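Local atomic coordinates of alginate lyase (Bacteroides ovatus, PDB entry 3NNB), a protein that probably depolymerises alginate by beta-elimination at its glycosidic linkages, as other alginate lyases do. Residues 64-69 and 88-93; 69-74 and 83-88; 259-264 and 306-311; 271-276 and 331-336; 343-348 and 374-379. One frame throughout, in Å; residues are numbered along the deposited sequence.

Contact 1: 64-69 and 88-93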
# COMPACT_ATOMS: atom_id res chain seq x y z
N MSE A 64 0.62 13.16 12.21
CA MSE A 64 1.81 13.91 11.86
C MSE A 64 2.89 12.95 11.54
O MSE A 64 3.18 12.03 12.33
CB MSE A 64 2.24 14.83 13.03
CG MSE A 64 3.38 15.77 12.63
SE MSE A 64 4.01 16.73 14.19
CE MSE A 64 5.52 17.65 13.31
N SER A 65 3.52 13.17 10.39
CA SER A 65 4.74 12.41 10.06
C SER A 65 5.77 13.34 9.43
O SER A 65 5.46 14.50 9.16
CB SER A 65 4.45 11.27 9.07
OG SER A 65 3.97 11.76 7.84
N MSE A 66 6.98 12.82 9.24
CA MSE A 66 8.09 13.56 8.63
C MSE A 66 8.45 12.97 7.27
O MSE A 66 8.46 11.74 7.11
CB MSE A 66 9.33 13.44 9.52
CG MSE A 66 10.48 14.36 9.10
SE MSE A 66 12.09 13.94 10.15
CE MSE A 66 12.76 12.65 8.97
N GLY A 67 8.77 13.81 6.30
CA GLY A 67 9.27 13.33 5.01
C GLY A 67 10.47 12.41 5.25
O GLY A 67 11.48 12.84 5.85
N PRO A 68 10.39 11.14 4.83
CA PRO A 68 11.42 10.19 5.29
C PRO A 68 12.83 10.48 4.81
O PRO A 68 13.77 10.10 5.49
CB PRO A 68 10.96 8.87 4.71
CG PRO A 68 9.54 9.00 4.69
CD PRO A 68 9.23 10.41 4.29
N TYR A 69 12.98 11.13 3.65
CA TYR A 69 14.31 11.37 3.07
C TYR A 69 14.93 12.71 3.45
O TYR A 69 15.89 13.16 2.82
CB TYR A 69 14.25 11.24 1.57
CG TYR A 69 13.76 9.89 1.06
CD1 TYR A 69 14.07 8.69 1.69
CD2 TYR A 69 13.02 9.83 -0.11
CE1 TYR A 69 13.62 7.45 1.16
CE2 TYR A 69 12.57 8.58 -0.63
CZ TYR A 69 12.90 7.42 0.00
OH TYR A 69 12.45 6.21 -0.53
N GLN A 88 17.45 7.54 1.45
CA GLN A 88 18.03 7.33 2.78
C GLN A 88 17.06 7.83 3.84
O GLN A 88 16.79 9.04 3.90
CB GLN A 88 19.39 8.05 2.89
CG GLN A 88 20.42 7.60 1.84
CD GLN A 88 21.81 8.17 2.11
OE1 GLN A 88 22.44 7.81 3.08
NE2 GLN A 88 22.26 9.07 1.28
N ARG A 89 16.50 6.89 4.62
CA ARG A 89 15.44 7.18 5.57
C ARG A 89 15.99 7.69 6.92
O ARG A 89 16.73 6.98 7.63
CB ARG A 89 14.51 5.97 5.77
CG ARG A 89 13.68 5.62 4.54
CD ARG A 89 12.74 4.40 4.77
NE ARG A 89 11.57 4.71 5.59
CZ ARG A 89 10.36 5.10 5.15
NH1 ARG A 89 10.12 5.25 3.85
NH2 ARG A 89 9.38 5.35 6.03
N ASN A 90 15.59 8.90 7.27
CA ASN A 90 16.03 9.51 8.53
C ASN A 90 15.34 8.86 9.73
O ASN A 90 14.14 8.84 9.80
CB ASN A 90 15.69 10.98 8.49
CG ASN A 90 16.09 11.71 9.76
OD1 ASN A 90 16.48 11.10 10.78
ND2 ASN A 90 15.90 13.04 9.72
N PRO A 91 16.11 8.21 10.60
CA PRO A 91 15.44 7.49 11.69
C PRO A 91 14.61 8.38 12.62
O PRO A 91 13.81 7.84 13.38
CB PRO A 91 16.60 6.82 12.42
CG PRO A 91 17.81 7.54 12.01
CD PRO A 91 17.57 8.05 10.62
N GLU A 92 14.82 9.69 12.60
CA GLU A 92 13.96 10.62 13.36
C GLU A 92 12.52 10.46 13.04
O GLU A 92 11.68 10.81 13.82
CB GLU A 92 14.33 12.10 13.05
CG GLU A 92 15.63 12.52 13.63
CD GLU A 92 15.85 14.00 13.47
OE1 GLU A 92 15.76 14.53 12.35
OE2 GLU A 92 16.14 14.64 14.47
N LEU A 93 12.21 9.96 11.85
CA LEU A 93 10.79 9.78 11.50
C LEU A 93 10.01 8.92 12.49
O LEU A 93 8.78 9.07 12.63
CB LEU A 93 10.66 9.30 10.07
CG LEU A 93 10.95 7.83 9.79
CD1 LEU A 93 9.72 6.94 10.12
CD2 LEU A 93 11.32 7.71 8.31
O HOH W 1 7.09 10.10 10.70
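Met66, a selenomethionine on the short strand 64-66, lays its terminal methyl against Asn90, whose side chain forms an Asx turn in the loop leading to helix 98-118. The two side chains cross at about a right angle, with Met66 CE 3.3 Å from Asn90 ND2. A bend at chi3 (89°) carries CE out of the otherwise extended chain and onto the amide, while SE passes Glu92 CB. That amide is fixed at both ends: Asn90 OD1 accepts from Glu92 N at 2.8 Å, and ND2 donates to Glu92 OE1 and to the carbonyl of Trp70. Tyr82 OH also binds Glu92 OE1. Arg89 runs alongside Pro68; in the conformer described, one of two and so less certain, Pro68 CB lies over the centre of the Arg89 guanidinium, 3.7 Å above its plane. Leu93 CD2 touches the same Pro68 CB at 3.8 Å. Backbone joins the segments through a nearly straight hydrogen bond (172°) from Asn90 N to Pro68 O, 2.8 Å long.

Contact 2: 69-74 and 83-88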
# COMPACT_ATOMS: atom_id res chain seq x y z
N TYR A 69 12.98 11.13 3.65
CA TYR A 69 14.31 11.37 3.07
C TYR A 69 14.93 12.71 3.45
O TYR A 69 15.89 13.16 2.82
CB TYR A 69 14.25 11.24 1.57
CG TYR A 69 13.76 9.89 1.06
CD1 TYR A 69 14.07 8.69 1.69
CD2 TYR A 69 13.02 9.83 -0.11
CE1 TYR A 69 13.62 7.45 1.16
CE2 TYR A 69 12.57 8.58 -0.63
CZ TYR A 69 12.90 7.42 0.00
OH TYR A 69 12.45 6.21 -0.53
N TRP A 70 14.36 13.37 4.47
CA TRP A 70 14.78 14.72 4.85
C TRP A 70 15.56 14.65 6.16
O TRP A 70 15.10 14.04 7.14
CB TRP A 70 13.53 15.66 4.92
CG TRP A 70 12.96 15.88 3.55
CD1 TRP A 70 12.12 15.03 2.86
CD2 TRP A 70 13.29 16.93 2.65
NE1 TRP A 70 11.86 15.54 1.61
CE2 TRP A 70 12.57 16.70 1.45
CE3 TRP A 70 14.08 18.07 2.75
CZ2 TRP A 70 12.64 17.58 0.35
CZ3 TRP A 70 14.15 18.95 1.67
CH2 TRP A 70 13.42 18.70 0.50
N TRP A 71 16.74 15.28 6.14
CA TRP A 71 17.74 15.21 7.20
C TRP A 71 18.24 16.59 7.60
O TRP A 71 18.25 17.51 6.80
CB TRP A 71 18.99 14.44 6.72
CG TRP A 71 18.76 13.00 6.36
CD1 TRP A 71 18.08 12.52 5.29
CD2 TRP A 71 19.23 11.86 7.08
NE1 TRP A 71 18.09 11.13 5.29
CE2 TRP A 71 18.79 10.70 6.39
CE3 TRP A 71 19.97 11.70 8.26
CZ2 TRP A 71 19.11 9.42 6.82
CZ3 TRP A 71 20.28 10.41 8.68
CH2 TRP A 71 19.83 9.31 7.99
N PRO A 72 18.71 16.71 8.86
CA PRO A 72 19.37 17.97 9.26
C PRO A 72 20.54 18.31 8.35
O PRO A 72 21.30 17.41 7.96
CB PRO A 72 19.84 17.70 10.70
CG PRO A 72 19.15 16.48 11.16
CD PRO A 72 18.65 15.72 9.94
N ASP A 73 20.67 19.60 8.02
CA ASP A 73 21.74 20.11 7.17
C ASP A 73 22.91 20.43 8.08
O ASP A 73 22.83 21.36 8.84
CB ASP A 73 21.28 21.39 6.48
CG ASP A 73 22.28 21.91 5.47
OD1 ASP A 73 23.46 21.51 5.56
OD2 ASP A 73 21.91 22.71 4.60
N PRO A 74 24.02 19.66 8.01
CA PRO A 74 25.13 19.93 8.92
C PRO A 74 25.78 21.32 8.77
O PRO A 74 26.43 21.81 9.70
CB PRO A 74 26.15 18.83 8.58
CG PRO A 74 25.84 18.45 7.18
CD PRO A 74 24.34 18.58 7.06
N ILE A 83 17.40 18.96 4.51
CA ILE A 83 17.78 18.73 3.14
C ILE A 83 17.47 17.29 2.77
O ILE A 83 17.37 16.42 3.63
CB ILE A 83 19.26 19.09 2.88
CG1 ILE A 83 20.20 18.33 3.84
CG2 ILE A 83 19.42 20.65 2.93
CD1 ILE A 83 21.73 18.44 3.46
N ARG A 84 17.32 17.05 1.48
CA ARG A 84 16.89 15.75 1.00
C ARG A 84 18.06 14.85 0.62
O ARG A 84 19.02 15.27 -0.01
CB ARG A 84 15.95 15.90 -0.19
CG ARG A 84 15.29 14.62 -0.63
CD ARG A 84 14.40 14.99 -1.78
NE ARG A 84 13.77 13.91 -2.50
CZ ARG A 84 14.02 13.54 -3.75
NH1 ARG A 84 15.03 14.04 -4.46
NH2 ARG A 84 13.30 12.57 -4.28
N LYS A 85 17.99 13.59 1.06
CA LYS A 85 18.92 12.53 0.69
C LYS A 85 18.07 11.37 0.12
O LYS A 85 17.65 10.46 0.85
CB LYS A 85 19.69 12.03 1.91
CG LYS A 85 20.53 13.11 2.63
CD LYS A 85 21.61 13.65 1.73
CE LYS A 85 22.51 14.63 2.54
NZ LYS A 85 23.66 15.14 1.74
N ASP A 86 17.78 11.45 -1.17
CA ASP A 86 16.84 10.49 -1.80
C ASP A 86 17.26 9.06 -1.48
O ASP A 86 18.42 8.65 -1.71
CB ASP A 86 16.77 10.74 -3.32
CG ASP A 86 15.74 9.89 -4.03
OD1 ASP A 86 14.81 9.37 -3.37
OD2 ASP A 86 15.89 9.72 -5.29
N GLY A 87 16.31 8.29 -0.95
CA GLY A 87 16.50 6.88 -0.68
C GLY A 87 17.07 6.53 0.67
O GLY A 87 17.17 5.35 1.02
N GLN A 88 17.45 7.54 1.45
CA GLN A 88 18.03 7.33 2.78
C GLN A 88 17.06 7.83 3.84
O GLN A 88 16.79 9.04 3.90
CB GLN A 88 19.39 8.05 2.89
CG GLN A 88 20.42 7.60 1.84
CD GLN A 88 21.81 8.17 2.11
OE1 GLN A 88 22.44 7.81 3.08
NE2 GLN A 88 22.26 9.07 1.28
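Gly87 lies against the ring of Tyr69 so closely that its N sits over the ring centre, 3.3 Å from the plane, and its CA makes a CH-pi contact. Gly87 belongs to the type II turn from Lys85 to Gln88, and at its backbone angles a CB would collide with the carbonyl oxygen before it. Trp70 is covered in a similar way: Arg84 CB stands almost on the normal of its six-membered ring, 3.7 Å from the centroid. Trp71 NE1 donates to Gln88 O at 2.8 Å, in the plane of its own ring but well above the carbonyl plane. Between the backbones, Trp71 and Ile83 form the hydrogen-bonded pair, Trp70 and Arg84 the non-hydrogen-bonded one. Towards Pro74 the packing thins: Ile83 CG2 lies 3.6 Å from Asp73 OD2, but Ile83 CD1 comes only to 4.4 Å of Pro74 CD. On the solvent side the Lys85 chain turns off beyond CG, which touches Trp71, and Arg84 has only a long charge-charge pairing with Asp86, no N-H pointing at the oxygen. A citrate, probably from the crystallisation liquor, is hydrogen-bonded to Trp70 NE1. Strands 70-71 and 83-84 thus make a two-stranded antiparallel beta hairpin.

Contact 3: 259-264 and 306-311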
# COMPACT_ATOMS: atom_id res chain seq x y z
N ILE A 259 4.22 6.11 -18.28
CA ILE A 259 4.89 5.06 -19.01
C ILE A 259 5.22 5.54 -20.43
O ILE A 259 4.36 6.02 -21.14
CB ILE A 259 4.04 3.77 -19.07
CG1 ILE A 259 3.61 3.33 -17.65
CG2 ILE A 259 4.75 2.64 -19.81
CD1 ILE A 259 2.51 2.26 -17.70
N GLU A 260 6.49 5.45 -20.80
CA GLU A 260 6.89 5.80 -22.16
C GLU A 260 6.63 4.63 -23.11
O GLU A 260 6.33 3.51 -22.70
CB GLU A 260 8.36 6.19 -22.17
CG GLU A 260 8.66 7.43 -21.44
CD GLU A 260 8.14 8.67 -22.12
OE1 GLU A 260 8.48 8.91 -23.32
OE2 GLU A 260 7.36 9.40 -21.47
N PRO A 261 6.72 4.89 -24.43
CA PRO A 261 6.33 3.82 -25.33
C PRO A 261 7.22 2.56 -25.27
O PRO A 261 6.80 1.49 -25.70
CB PRO A 261 6.39 4.51 -26.71
CG PRO A 261 6.11 5.90 -26.43
CD PRO A 261 6.88 6.17 -25.12
N ASP A 262 8.44 2.68 -24.73
CA ASP A 262 9.29 1.53 -24.50
C ASP A 262 9.13 0.91 -23.10
O ASP A 262 9.91 0.03 -22.75
CB ASP A 262 10.74 1.92 -24.77
CG ASP A 262 11.25 3.05 -23.85
OD1 ASP A 262 10.51 3.52 -22.98
OD2 ASP A 262 12.41 3.51 -24.01
N GLY A 263 8.13 1.33 -22.35
CA GLY A 263 7.94 0.84 -20.99
C GLY A 263 8.66 1.55 -19.87
O GLY A 263 8.38 1.30 -18.72
N LYS A 264 9.59 2.42 -20.19
CA LYS A 264 10.30 3.15 -19.15
C LYS A 264 9.36 4.06 -18.36
O LYS A 264 8.46 4.67 -18.94
CB LYS A 264 11.44 3.98 -19.75
CG LYS A 264 12.65 3.18 -20.28
CD LYS A 264 13.82 4.06 -20.68
CE LYS A 264 14.94 3.25 -21.29
NZ LYS A 264 14.61 2.80 -22.65
N ASP A 306 0.26 5.08 -29.05
CA ASP A 306 1.70 4.86 -29.24
C ASP A 306 2.33 3.70 -28.41
O ASP A 306 3.54 3.54 -28.35
CB ASP A 306 2.50 6.19 -29.11
CG ASP A 306 2.37 6.87 -27.74
OD1 ASP A 306 1.46 6.53 -26.96
OD2 ASP A 306 3.12 7.83 -27.46
N GLY A 307 1.49 2.84 -27.85
CA GLY A 307 1.94 1.60 -27.25
C GLY A 307 2.29 1.67 -25.77
O GLY A 307 2.89 0.76 -25.27
N ARG A 308 1.91 2.73 -25.07
CA ARG A 308 2.13 2.80 -23.61
C ARG A 308 1.12 1.89 -22.94
O ARG A 308 -0.09 1.95 -23.23
CB ARG A 308 1.96 4.22 -23.14
CG ARG A 308 2.85 5.23 -23.89
CD ARG A 308 2.40 6.62 -23.63
NE ARG A 308 3.08 7.60 -24.49
CZ ARG A 308 4.01 8.45 -24.09
NH1 ARG A 308 4.46 8.48 -22.82
NH2 ARG A 308 4.54 9.27 -24.97
N SER A 309 1.61 1.06 -22.02
CA SER A 309 0.74 0.12 -21.32
C SER A 309 1.46 -0.49 -20.13
O SER A 309 2.70 -0.43 -20.04
CB SER A 309 0.34 -1.00 -22.29
OG SER A 309 1.44 -1.87 -22.59
N ILE A 310 0.71 -1.15 -19.25
CA ILE A 310 1.32 -1.95 -18.19
C ILE A 310 2.21 -3.07 -18.76
O ILE A 310 3.30 -3.34 -18.24
CB ILE A 310 0.25 -2.50 -17.24
CG1 ILE A 310 -0.43 -1.33 -16.48
CG2 ILE A 310 0.87 -3.55 -16.28
CD1 ILE A 310 -1.69 -1.75 -15.68
N THR A 311 1.79 -3.68 -19.87
CA THR A 311 2.62 -4.69 -20.51
C THR A 311 3.98 -4.09 -20.92
O THR A 311 5.01 -4.70 -20.71
CB THR A 311 1.91 -5.30 -21.75
OG1 THR A 311 0.72 -5.98 -21.32
CG2 THR A 311 2.85 -6.29 -22.47
O HOH W 2 7.08 10.61 -24.86
O HOH W 3 5.74 11.14 -22.29
O HOH W 4 5.17 1.42 -28.14
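Arg308, Ile259 and Pro261 bury most of the surface where a type I turn, Glu260 to Gly263, meets the approach to helix 310-317, and a salt-bridge network of Arg308 with Glu260 and Asp306 ties the two together. The Arg308 chain runs extended from CG to NE alongside Pro261, in the same direction, and Pro261 CD lies over the centre of the guanidinium, 3.8 Å above its plane. Arg308 NH1 donates to Ile259 O at 3.0 Å, tilted out of the carbonyl plane. Arg308 NH1 also makes a weak, longer bond to Glu260 OE2 (3.3 Å), whose carboxylate stands nearly perpendicular to the guanidinium (83°). Side-on, Arg308 NE and NH2 both grip the syn side of Asp306 OD2, with Arg308 NE 3.0 Å from it, and Ser304 OG holds OD1 of the same carboxylate. Set between two acids, the guanidinium probably offsets their mutual repulsion. A leucine in place of Arg308 would probably leave both carboxylates without their shared cation and the Ile259 carbonyl without this donor. Ile259 CD1 packs against the Ser309 backbone, 3.6 Å from Ser309 O, and the side chain also touches Met285 and Ala313. A water bridges the two backbones, donating to Pro261 O and, at 2.7 Å, to Asp306 O.

Contact 4: 271-276 and 331-336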
# COMPACT_ATOMS: atom_id res chain seq x y z
N ARG A 271 15.34 8.08 -9.89
CA ARG A 271 15.56 7.99 -8.44
C ARG A 271 16.81 7.21 -8.03
O ARG A 271 17.33 6.40 -8.81
CB ARG A 271 14.35 7.35 -7.77
CG ARG A 271 13.00 8.07 -8.10
CD ARG A 271 12.96 9.52 -7.65
NE ARG A 271 13.02 9.60 -6.21
CZ ARG A 271 11.97 9.49 -5.40
NH1 ARG A 271 10.73 9.27 -5.89
NH2 ARG A 271 12.14 9.55 -4.09
N THR A 272 17.27 7.42 -6.77
CA THR A 272 18.40 6.65 -6.26
C THR A 272 18.04 5.19 -6.04
O THR A 272 18.93 4.32 -6.05
CB THR A 272 19.00 7.22 -4.97
OG1 THR A 272 18.02 7.19 -3.96
CG2 THR A 272 19.49 8.65 -5.15
N THR A 273 16.75 4.90 -5.87
CA THR A 273 16.25 3.53 -5.89
C THR A 273 15.35 3.29 -7.10
O THR A 273 14.16 3.00 -6.97
CB THR A 273 15.57 3.15 -4.55
OG1 THR A 273 14.51 4.07 -4.23
CG2 THR A 273 16.57 3.13 -3.38
N ALA A 274 15.91 3.43 -8.30
CA ALA A 274 15.14 3.33 -9.50
C ALA A 274 14.49 1.96 -9.73
O ALA A 274 13.39 1.89 -10.25
CB ALA A 274 16.03 3.72 -10.69
N LEU A 275 15.15 0.86 -9.33
CA LEU A 275 14.51 -0.44 -9.47
C LEU A 275 13.34 -0.52 -8.47
O LEU A 275 12.24 -0.97 -8.80
CB LEU A 275 15.49 -1.56 -9.24
CG LEU A 275 14.95 -2.97 -9.37
CD1 LEU A 275 14.41 -3.22 -10.77
CD2 LEU A 275 16.04 -4.06 -8.99
N GLY A 276 13.59 -0.07 -7.25
CA GLY A 276 12.54 -0.06 -6.23
C GLY A 276 11.30 0.74 -6.60
O GLY A 276 10.20 0.25 -6.44
N GLN A 331 20.30 3.90 -10.95
CA GLN A 331 20.72 3.72 -9.59
C GLN A 331 19.84 2.68 -8.85
O GLN A 331 18.64 2.54 -9.12
CB GLN A 331 20.68 5.05 -8.85
CG GLN A 331 21.56 6.14 -9.43
CD GLN A 331 21.37 7.48 -8.68
OE1 GLN A 331 22.05 7.72 -7.71
NE2 GLN A 331 20.36 8.26 -9.08
N GLN A 332 20.43 2.02 -7.85
CA GLN A 332 19.69 1.25 -6.88
C GLN A 332 20.61 1.09 -5.68
O GLN A 332 21.38 0.13 -5.56
CB GLN A 332 19.20 -0.11 -7.37
CG GLN A 332 18.38 -0.88 -6.37
CD GLN A 332 17.04 -0.24 -5.97
OE1 GLN A 332 16.42 0.50 -6.76
NE2 GLN A 332 16.63 -0.47 -4.70
N ILE A 333 20.53 2.07 -4.80
CA ILE A 333 21.55 2.24 -3.77
C ILE A 333 21.50 1.25 -2.60
O ILE A 333 22.45 1.19 -1.81
CB ILE A 333 21.58 3.69 -3.23
CG1 ILE A 333 20.23 4.05 -2.56
CG2 ILE A 333 22.00 4.69 -4.35
CD1 ILE A 333 20.23 5.38 -1.76
N LYS A 334 20.40 0.51 -2.49
CA LYS A 334 20.20 -0.48 -1.45
C LYS A 334 19.21 -1.52 -1.94
O LYS A 334 18.64 -1.37 -3.01
CB LYS A 334 19.66 0.20 -0.21
CG LYS A 334 18.34 0.94 -0.44
CD LYS A 334 17.82 1.68 0.82
CE LYS A 334 16.46 2.33 0.62
NZ LYS A 334 15.87 2.93 1.84
N GLU A 335 19.00 -2.56 -1.12
CA GLU A 335 17.91 -3.52 -1.34
C GLU A 335 17.87 -4.20 -2.71
O GLU A 335 16.79 -4.56 -3.17
CB GLU A 335 16.58 -2.79 -1.09
CG GLU A 335 16.39 -2.34 0.33
CD GLU A 335 15.12 -1.51 0.59
OE1 GLU A 335 14.53 -0.89 -0.31
OE2 GLU A 335 14.68 -1.51 1.75
N TRP A 336 19.02 -4.39 -3.36
CA TRP A 336 19.05 -5.07 -4.66
C TRP A 336 18.38 -6.43 -4.62
O TRP A 336 17.48 -6.70 -5.38
CB TRP A 336 20.48 -5.18 -5.20
CG TRP A 336 20.49 -5.84 -6.53
CD1 TRP A 336 20.78 -7.15 -6.79
CD2 TRP A 336 20.15 -5.25 -7.79
NE1 TRP A 336 20.61 -7.42 -8.13
CE2 TRP A 336 20.25 -6.26 -8.76
CE3 TRP A 336 19.80 -3.96 -8.19
CZ2 TRP A 336 20.01 -6.02 -10.11
CZ3 TRP A 336 19.52 -3.73 -9.53
CH2 TRP A 336 19.64 -4.77 -10.48
O HOH W 5 18.74 6.41 -11.35
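Gln332 points its amide oxygen into the first turn of helix 274-293, where Gln332 OE1 accepts a nearly straight bond (166°) from Gly276 N at 2.9 Å and a weak one from Leu275 N. The bend at chi2 (64°) brings CD round towards these N-H groups. Backbone bonds flank the amide: Ala274 N donates to Gln331 O at 3.0 Å, and Ile333 N to Thr272 O. Gln332 is positioned in turn by its own loop, since Gln332 NE2 donates to Lys334 O at 2.8 Å and so fixes the amide rotation. Further along, Leu275 CD2 stands over a face of Trp336, 4.0 Å from the centroid of the six-membered ring, the side chains crossing at about a right angle. Ile333 CD1 touches Thr272 OG1 at 3.6 Å, and that hydroxyl binds Asp86 O. Outermost, Lys334 NZ reaches Gly87 O. Thr273 occupies the N-cap position without a capping bond, its OG1 hydrogen-bonded to a glycerol, probably from the crystallisation liquor; this is a helix N-terminus whose first-turn N-H groups are met by a glutamine from a separate loop.

Contact 5: 343-348 and 374-379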
# COMPACT_ATOMS: atom_id res chain seq x y z
N ALA A 343 10.34 -8.24 -7.74
CA ALA A 343 10.07 -8.29 -9.18
C ALA A 343 9.46 -9.63 -9.60
O ALA A 343 8.60 -9.68 -10.45
CB ALA A 343 11.35 -8.00 -9.95
N CYS A 344 9.96 -10.74 -9.02
CA CYS A 344 9.45 -12.06 -9.33
C CYS A 344 7.96 -12.21 -8.92
O CYS A 344 7.19 -12.97 -9.57
CB CYS A 344 10.28 -13.12 -8.59
SG CYS A 344 11.98 -13.28 -9.22
N TRP A 345 7.56 -11.50 -7.85
CA TRP A 345 6.16 -11.49 -7.43
C TRP A 345 5.31 -10.50 -8.23
O TRP A 345 4.13 -10.73 -8.42
CB TRP A 345 6.06 -11.30 -5.91
CG TRP A 345 6.51 -12.53 -5.26
CD1 TRP A 345 7.74 -12.80 -4.78
CD2 TRP A 345 5.72 -13.73 -5.06
NE1 TRP A 345 7.79 -14.10 -4.31
CE2 TRP A 345 6.55 -14.67 -4.44
CE3 TRP A 345 4.40 -14.08 -5.33
CZ2 TRP A 345 6.10 -15.95 -4.10
CZ3 TRP A 345 3.97 -15.35 -5.01
CH2 TRP A 345 4.81 -16.27 -4.41
N ILE A 346 5.90 -9.41 -8.74
CA ILE A 346 5.22 -8.64 -9.77
C ILE A 346 4.81 -9.56 -10.93
O ILE A 346 3.69 -9.43 -11.45
CB ILE A 346 6.11 -7.44 -10.26
CG1 ILE A 346 6.27 -6.39 -9.13
CG2 ILE A 346 5.58 -6.79 -11.54
CD1 ILE A 346 4.96 -5.64 -8.69
N LEU A 347 5.72 -10.45 -11.35
CA LEU A 347 5.45 -11.35 -12.46
C LEU A 347 4.33 -12.36 -12.16
O LEU A 347 3.47 -12.58 -13.00
CB LEU A 347 6.71 -12.06 -12.91
CG LEU A 347 7.75 -11.17 -13.56
CD1 LEU A 347 8.87 -12.05 -14.07
CD2 LEU A 347 7.19 -10.32 -14.71
N ARG A 348 4.31 -12.91 -10.95
CA ARG A 348 3.17 -13.73 -10.49
C ARG A 348 1.85 -12.98 -10.62
O ARG A 348 0.87 -13.50 -11.16
CB ARG A 348 3.38 -14.10 -9.03
CG ARG A 348 2.21 -14.77 -8.32
CD ARG A 348 1.80 -16.14 -8.87
NE ARG A 348 2.84 -17.16 -8.72
CZ ARG A 348 3.01 -17.97 -7.67
NH1 ARG A 348 2.24 -17.94 -6.60
NH2 ARG A 348 4.00 -18.84 -7.69
N ARG A 374 3.98 -15.42 3.53
CA ARG A 374 2.57 -15.08 3.35
C ARG A 374 2.16 -14.84 1.92
O ARG A 374 1.02 -15.09 1.57
CB ARG A 374 2.25 -13.85 4.19
CG ARG A 374 0.78 -13.64 4.37
CD ARG A 374 0.49 -12.30 5.05
NE ARG A 374 1.03 -12.29 6.40
CZ ARG A 374 0.86 -11.28 7.26
NH1 ARG A 374 0.16 -10.20 6.90
NH2 ARG A 374 1.37 -11.38 8.47
N ILE A 375 3.06 -14.34 1.09
CA ILE A 375 2.72 -13.97 -0.26
C ILE A 375 2.22 -15.19 -1.07
O ILE A 375 1.42 -15.04 -1.97
CB ILE A 375 3.91 -13.23 -0.95
CG1 ILE A 375 3.44 -12.53 -2.19
CG2 ILE A 375 5.07 -14.20 -1.18
CD1 ILE A 375 4.37 -11.37 -2.60
N HIS A 376 2.64 -16.39 -0.68
CA HIS A 376 2.14 -17.60 -1.34
C HIS A 376 0.63 -17.80 -1.18
O HIS A 376 -0.05 -18.41 -2.02
CB HIS A 376 2.87 -18.84 -0.83
CG HIS A 376 4.30 -18.93 -1.23
ND1 HIS A 376 4.71 -19.23 -2.52
CD2 HIS A 376 5.43 -18.79 -0.49
CE1 HIS A 376 6.04 -19.31 -2.54
NE2 HIS A 376 6.49 -19.02 -1.33
N LEU A 377 0.08 -17.27 -0.09
CA LEU A 377 -1.32 -17.35 0.18
C LEU A 377 -2.14 -16.27 -0.57
O LEU A 377 -3.26 -16.51 -1.00
CB LEU A 377 -1.56 -17.17 1.69
CG LEU A 377 -0.95 -18.16 2.68
CD1 LEU A 377 -1.22 -17.75 4.13
CD2 LEU A 377 -1.44 -19.63 2.42
N ILE A 378 -1.55 -15.09 -0.70
CA ILE A 378 -2.25 -13.90 -1.18
C ILE A 378 -2.23 -13.83 -2.70
O ILE A 378 -3.21 -13.39 -3.32
CB ILE A 378 -1.60 -12.61 -0.61
CG1 ILE A 378 -1.67 -12.61 0.91
CG2 ILE A 378 -2.27 -11.36 -1.21
CD1 ILE A 378 -3.06 -12.87 1.45
N TYR A 379 -1.13 -14.25 -3.31
CA TYR A 379 -1.01 -14.30 -4.77
C TYR A 379 -0.71 -15.72 -5.24
O TYR A 379 0.32 -16.00 -5.86
CB TYR A 379 0.08 -13.34 -5.22
CG TYR A 379 -0.26 -11.89 -4.86
CD1 TYR A 379 -1.41 -11.29 -5.34
CD2 TYR A 379 0.60 -11.13 -4.07
CE1 TYR A 379 -1.72 -9.97 -5.01
CE2 TYR A 379 0.30 -9.83 -3.76
CZ TYR A 379 -0.86 -9.26 -4.20
OH TYR A 379 -1.15 -7.93 -3.86
O HOH W 6 3.49 -20.01 -4.81
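This is an aromatic helix-to-helix contact, in which Trp345 of helix 336-351 packs on Ile375 and His376 of the short helix 375-378 near the C-terminus. Ile375 CG2 lies over the Trp345 indole face in a CH-pi contact, 3.6 Å from the centroid of the six-membered ring. His376 meets the same ring T-shaped: the Trp345 edge points at the imidazole face, the planes at 84° and the centroids 5.1 Å apart. Trp345 NE1 binds Thr369 OG1. Arg348, its chain bent at chi2 and chi3, donates from NH1 to Tyr379 O at 2.8 Å, in both the guanidinium and the carbonyl planes. A water joins the same NH1 to His376 ND1, and NE forms a salt bridge with Glu360. An alanine in place of Trp345 would probably open a gap beside Ile375 and leave the His376 face and Thr369 OG1 without their indole partner. The short helix is thus docked on helix 336-351 through one face and the edge of a tryptophan, with an arginine bound to the carbonyl of the first residue after its end.

Contacts 1, 2 and 4 form one cluster. Contacts 1 and 2, centres about 9 Å apart, share Tyr69 and Gln88. Contact 4, its centre about 16 Å from that of contact 2, is tied to the hairpin by the salt bridge from Arg271 NH2 to Asp86 OD1 (2.8 Å). Citrate binds Trp70 of contact 2 and Arg271 of contact 4; probably from the crystallisation liquor, it may nevertheless mark a pocket between them, with Tyr69 alongside. Contacts 3 and 5 lie apart, their centres about 21 and 20 Å from that of contact 4, and touch none of the others. The sodium site of Glu182, Ser184 and Phe187 involves none of the ten segments.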